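Local coordinates for L-2,4-diaminobutyric acid acetyltransferase (Geobacillus sp., PDB 6SLL), which transfers an acetyl group from acetyl-coenzyme A to L-2,4-diaminobutyric acid, a step in the biosynthesis of the chemical chaperone ectoine, at residues 28-36 and 63-73. Numbering follows the deposited sequence.
Sequences DGTRVWELI and IAEHEGDIVGF
A single methyl, V32 CG1, sits almost exactly over the middle of the F73 ring, 3.5 Å from V32 CG1 to the ring centroid and only 5° off the normal, a CH-pi contact. It gets there because CG1 is anti to the backbone N (chi1 170°), while CG2 lies near the ring's CD1 and also meets I63 CD1, 4.0 Å from V32 CG2. L35 reaches further across the strand, its CD2 resting 3.8 Å from F73 CB. These residues pack helix 29-39 against the 62-66/69-78 hairpin of the GNAT sheet, residues 29-36 crossing strand 69-73 at -65°. Next to the type I' turn the hairpin has a classic beta bulge, where V71 N and G72 N both bond to A64 O. With an alanine at F73 the ring is gone, and V32 CG1 would probably face a gap between helix and strand. Near the turn, I70 CD1 lies over the centre of the R31 guanidinium. R31 NH1 gives a weak, bent hydrogen bond to G68 O (3.0 Å) and shares a water with I70 N. Its NH2 makes long salt bridges to D28 OD1 and E65 OE2, two carboxylates that also pair with R22, while D28 OD2 accepts from E25 N.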
loop_
_atom_site.group_PDB
_atom_site.type_symbol
_atom_site.label_atom_id
_atom_site.label_comp_id
_atom_site.label_asym_id
_atom_site.label_seq_id
_atom_site.Cartn_x
_atom_site.Cartn_y
_atom_site.Cartn_z
ATOM N N ASP B 28 10.743 4.506 -10.357
ATOM C CA ASP B 28 11.112 5.452 -9.332
ATOM C C ASP B 28 11.232 4.824 -7.897
ATOM O O ASP B 28 11.572 5.515 -6.963
ATOM C CB ASP B 28 10.155 6.581 -9.298
ATOM C CG ASP B 28 10.175 7.413 -10.534
ATOM O OD1 ASP B 28 11.256 7.793 -11.036
ATOM O OD2 ASP B 28 9.060 7.724 -11.016
ATOM N N GLY B 29 10.825 3.533 -7.799
ATOM C CA GLY B 29 10.649 2.983 -6.462
ATOM C C GLY B 29 11.895 3.068 -5.588
ATOM O O GLY B 29 11.775 3.478 -4.410
ATOM N N THR B 30 13.085 2.703 -6.131
ATOM C CA THR B 30 14.273 2.823 -5.318
ATOM C C THR B 30 14.582 4.200 -4.852
ATOM O O THR B 30 14.941 4.447 -3.709
ATOM C CB THR B 30 15.449 2.126 -6.046
ATOM O OG1 THR B 30 15.310 0.714 -5.850
ATOM C CG2 THR B 30 16.776 2.599 -5.538
ATOM N N ARG B 31 14.513 5.185 -5.792
ATOM C CA ARG B 31 14.872 6.542 -5.413
ATOM C C ARG B 31 13.880 7.143 -4.442
ATOM O O ARG B 31 14.215 7.937 -3.552
ATOM C CB ARG B 31 15.051 7.435 -6.626
ATOM C CG ARG B 31 16.324 7.122 -7.402
ATOM C CD ARG B 31 16.777 8.156 -8.496
ATOM N NE ARG B 31 15.830 8.431 -9.428
ATOM C CZ ARG B 31 15.717 9.578 -10.033
ATOM N NH1 ARG B 31 16.314 10.792 -9.760
ATOM N NH2 ARG B 31 14.785 9.605 -10.974
ATOM N N VAL B 32 12.587 6.760 -4.618
ATOM C CA VAL B 32 11.583 7.186 -3.610
ATOM C C VAL B 32 11.855 6.564 -2.254
ATOM O O VAL B 32 11.817 7.225 -1.224
ATOM C CB VAL B 32 10.141 6.847 -4.129
ATOM C CG1 VAL B 32 9.154 7.051 -2.998
ATOM C CG2 VAL B 32 9.828 7.708 -5.310
ATOM N N TRP B 33 12.190 5.254 -2.236
ATOM C CA TRP B 33 12.543 4.570 -1.021
ATOM C C TRP B 33 13.704 5.309 -0.311
ATOM O O TRP B 33 13.672 5.500 0.897
ATOM C CB TRP B 33 12.858 3.122 -1.364
ATOM C CG TRP B 33 13.310 2.278 -0.190
ATOM C CD1 TRP B 33 12.532 1.654 0.723
ATOM C CD2 TRP B 33 14.692 2.017 0.188
ATOM N NE1 TRP B 33 13.321 0.987 1.633
ATOM C CE2 TRP B 33 14.634 1.181 1.324
ATOM C CE3 TRP B 33 15.905 2.358 -0.383
ATOM C CZ2 TRP B 33 15.762 0.694 1.910
ATOM C CZ3 TRP B 33 17.045 1.837 0.178
ATOM C CH2 TRP B 33 16.982 1.051 1.323
ATOM N N GLU B 34 14.722 5.632 -1.113
ATOM C CA GLU B 34 15.864 6.361 -0.525
ATOM C C GLU B 34 15.478 7.679 0.070
ATOM O O GLU B 34 15.938 8.073 1.181
ATOM C CB GLU B 34 16.957 6.548 -1.585
ATOM C CG GLU B 34 17.643 5.213 -1.962
ATOM C CD GLU B 34 18.602 5.302 -3.077
ATOM O OE1 GLU B 34 18.478 6.233 -3.883
ATOM O OE2 GLU B 34 19.472 4.412 -3.166
ATOM N N LEU B 35 14.564 8.429 -0.619
ATOM C CA LEU B 35 14.049 9.696 -0.065
ATOM C C LEU B 35 13.347 9.497 1.259
ATOM O O LEU B 35 13.597 10.186 2.239
ATOM C CB LEU B 35 13.102 10.382 -1.081
ATOM C CG LEU B 35 12.413 11.613 -0.625
ATOM C CD1 LEU B 35 13.338 12.802 -0.699
ATOM C CD2 LEU B 35 11.223 11.966 -1.488
ATOM N N ILE B 36 12.456 8.481 1.315
ATOM C CA ILE B 36 11.737 8.194 2.564
ATOM C C ILE B 36 12.722 7.787 3.642
ATOM O O ILE B 36 12.641 8.288 4.783
ATOM C CB ILE B 36 10.678 7.131 2.350
ATOM C CG1 ILE B 36 9.679 7.479 1.240
ATOM C CG2 ILE B 36 9.965 6.770 3.645
ATOM C CD1 ILE B 36 8.960 8.730 1.478
ATOM N N ILE B 63 5.566 13.145 -7.625
ATOM C CA ILE B 63 7.020 13.364 -7.422
ATOM C C ILE B 63 7.395 14.765 -7.747
ATOM O O ILE B 63 6.835 15.365 -8.666
ATOM C CB ILE B 63 7.818 12.373 -8.374
ATOM C CG1 ILE B 63 7.970 10.995 -7.642
ATOM C CG2 ILE B 63 9.183 12.915 -8.828
ATOM C CD1 ILE B 63 8.718 9.974 -8.363
ATOM N N ALA B 64 8.356 15.281 -6.992
ATOM C CA ALA B 64 9.048 16.522 -7.315
ATOM C C ALA B 64 10.488 16.241 -7.553
ATOM O O ALA B 64 11.145 15.498 -6.816
ATOM C CB ALA B 64 8.922 17.509 -6.145
ATOM N N GLU B 65 11.023 16.824 -8.656
ATOM C CA GLU B 65 12.428 16.649 -9.025
ATOM C C GLU B 65 13.096 18.010 -9.204
ATOM O O GLU B 65 12.443 18.946 -9.700
ATOM C CB GLU B 65 12.583 15.914 -10.302
ATOM C CG GLU B 65 12.354 14.494 -10.114
ATOM C CD GLU B 65 12.196 13.676 -11.456
ATOM O OE1 GLU B 65 11.578 14.164 -12.334
ATOM O OE2 GLU B 65 12.775 12.617 -11.578
ATOM N N HIS B 66 14.337 18.098 -8.828
ATOM C CA HIS B 66 15.114 19.349 -9.003
ATOM C C HIS B 66 16.487 18.953 -9.481
ATOM O O HIS B 66 17.180 18.172 -8.818
ATOM C CB HIS B 66 15.161 20.113 -7.718
ATOM C CG HIS B 66 15.969 21.416 -7.859
ATOM N ND1 HIS B 66 17.174 21.555 -7.255
ATOM C CD2 HIS B 66 15.696 22.569 -8.480
ATOM C CE1 HIS B 66 17.649 22.743 -7.594
ATOM N NE2 HIS B 66 16.746 23.385 -8.278
ATOM N N GLU B 67 16.893 19.446 -10.657
ATOM C CA GLU B 67 18.178 19.220 -11.231
ATOM C C GLU B 67 18.493 17.730 -11.214
ATOM O O GLU B 67 19.622 17.308 -10.949
ATOM C CB GLU B 67 19.238 20.085 -10.554
ATOM C CG GLU B 67 19.030 21.590 -10.862
ATOM C CD GLU B 67 20.079 22.512 -10.321
ATOM O OE1 GLU B 67 20.799 22.075 -9.379
ATOM O OE2 GLU B 67 19.948 23.704 -10.789
ATOM N N GLY B 68 17.464 16.939 -11.547
ATOM C CA GLY B 68 17.630 15.473 -11.702
ATOM C C GLY B 68 17.461 14.586 -10.536
ATOM O O GLY B 68 17.524 13.394 -10.693
ATOM N N ASP B 69 17.335 15.231 -9.345
ATOM C CA ASP B 69 17.210 14.502 -8.073
ATOM C C ASP B 69 15.725 14.510 -7.641
ATOM O O ASP B 69 15.063 15.528 -7.756
ATOM C CB ASP B 69 17.998 15.199 -6.932
ATOM C CG ASP B 69 19.424 15.130 -7.102
ATOM O OD1 ASP B 69 19.928 14.260 -7.885
ATOM O OD2 ASP B 69 19.988 16.173 -6.716
ATOM N N ILE B 70 15.240 13.364 -7.164
ATOM C CA ILE B 70 13.908 13.329 -6.536
ATOM C C ILE B 70 14.064 14.067 -5.218
ATOM O O ILE B 70 14.836 13.657 -4.343
ATOM C CB ILE B 70 13.318 11.910 -6.470
ATOM C CG1 ILE B 70 13.003 11.369 -7.927
ATOM C CG2 ILE B 70 12.080 11.942 -5.580
ATOM C CD1 ILE B 70 12.563 9.895 -7.923
ATOM N N VAL B 71 13.297 15.123 -5.039
ATOM C CA VAL B 71 13.297 15.926 -3.836
ATOM C C VAL B 71 12.004 15.895 -3.061
ATOM O O VAL B 71 11.913 16.452 -1.975
ATOM C CB VAL B 71 13.800 17.347 -4.091
ATOM C CG1 VAL B 71 15.266 17.354 -4.586
ATOM C CG2 VAL B 71 12.877 18.105 -4.988
ATOM N N GLY B 72 10.926 15.335 -3.667
ATOM C CA GLY B 72 9.641 15.261 -2.980
ATOM C C GLY B 72 8.861 14.108 -3.470
ATOM O O GLY B 72 8.956 13.677 -4.641
ATOM N N PHE B 73 7.983 13.603 -2.598
ATOM C CA PHE B 73 7.046 12.487 -2.950
ATOM C C PHE B 73 5.816 12.653 -2.093
ATOM O O PHE B 73 5.889 12.962 -0.890
ATOM C CB PHE B 73 7.713 11.143 -2.685
ATOM C CG PHE B 73 6.835 9.943 -2.936
ATOM C CD1 PHE B 73 6.549 9.552 -4.204
ATOM C CD2 PHE B 73 6.392 9.163 -1.894
ATOM C CE1 PHE B 73 5.808 8.414 -4.457
ATOM C CE2 PHE B 73 5.658 8.012 -2.087
ATOM C CZ PHE B 73 5.368 7.642 -3.383
HETATM O O HOH W 1 16.896 11.081 -6.539
#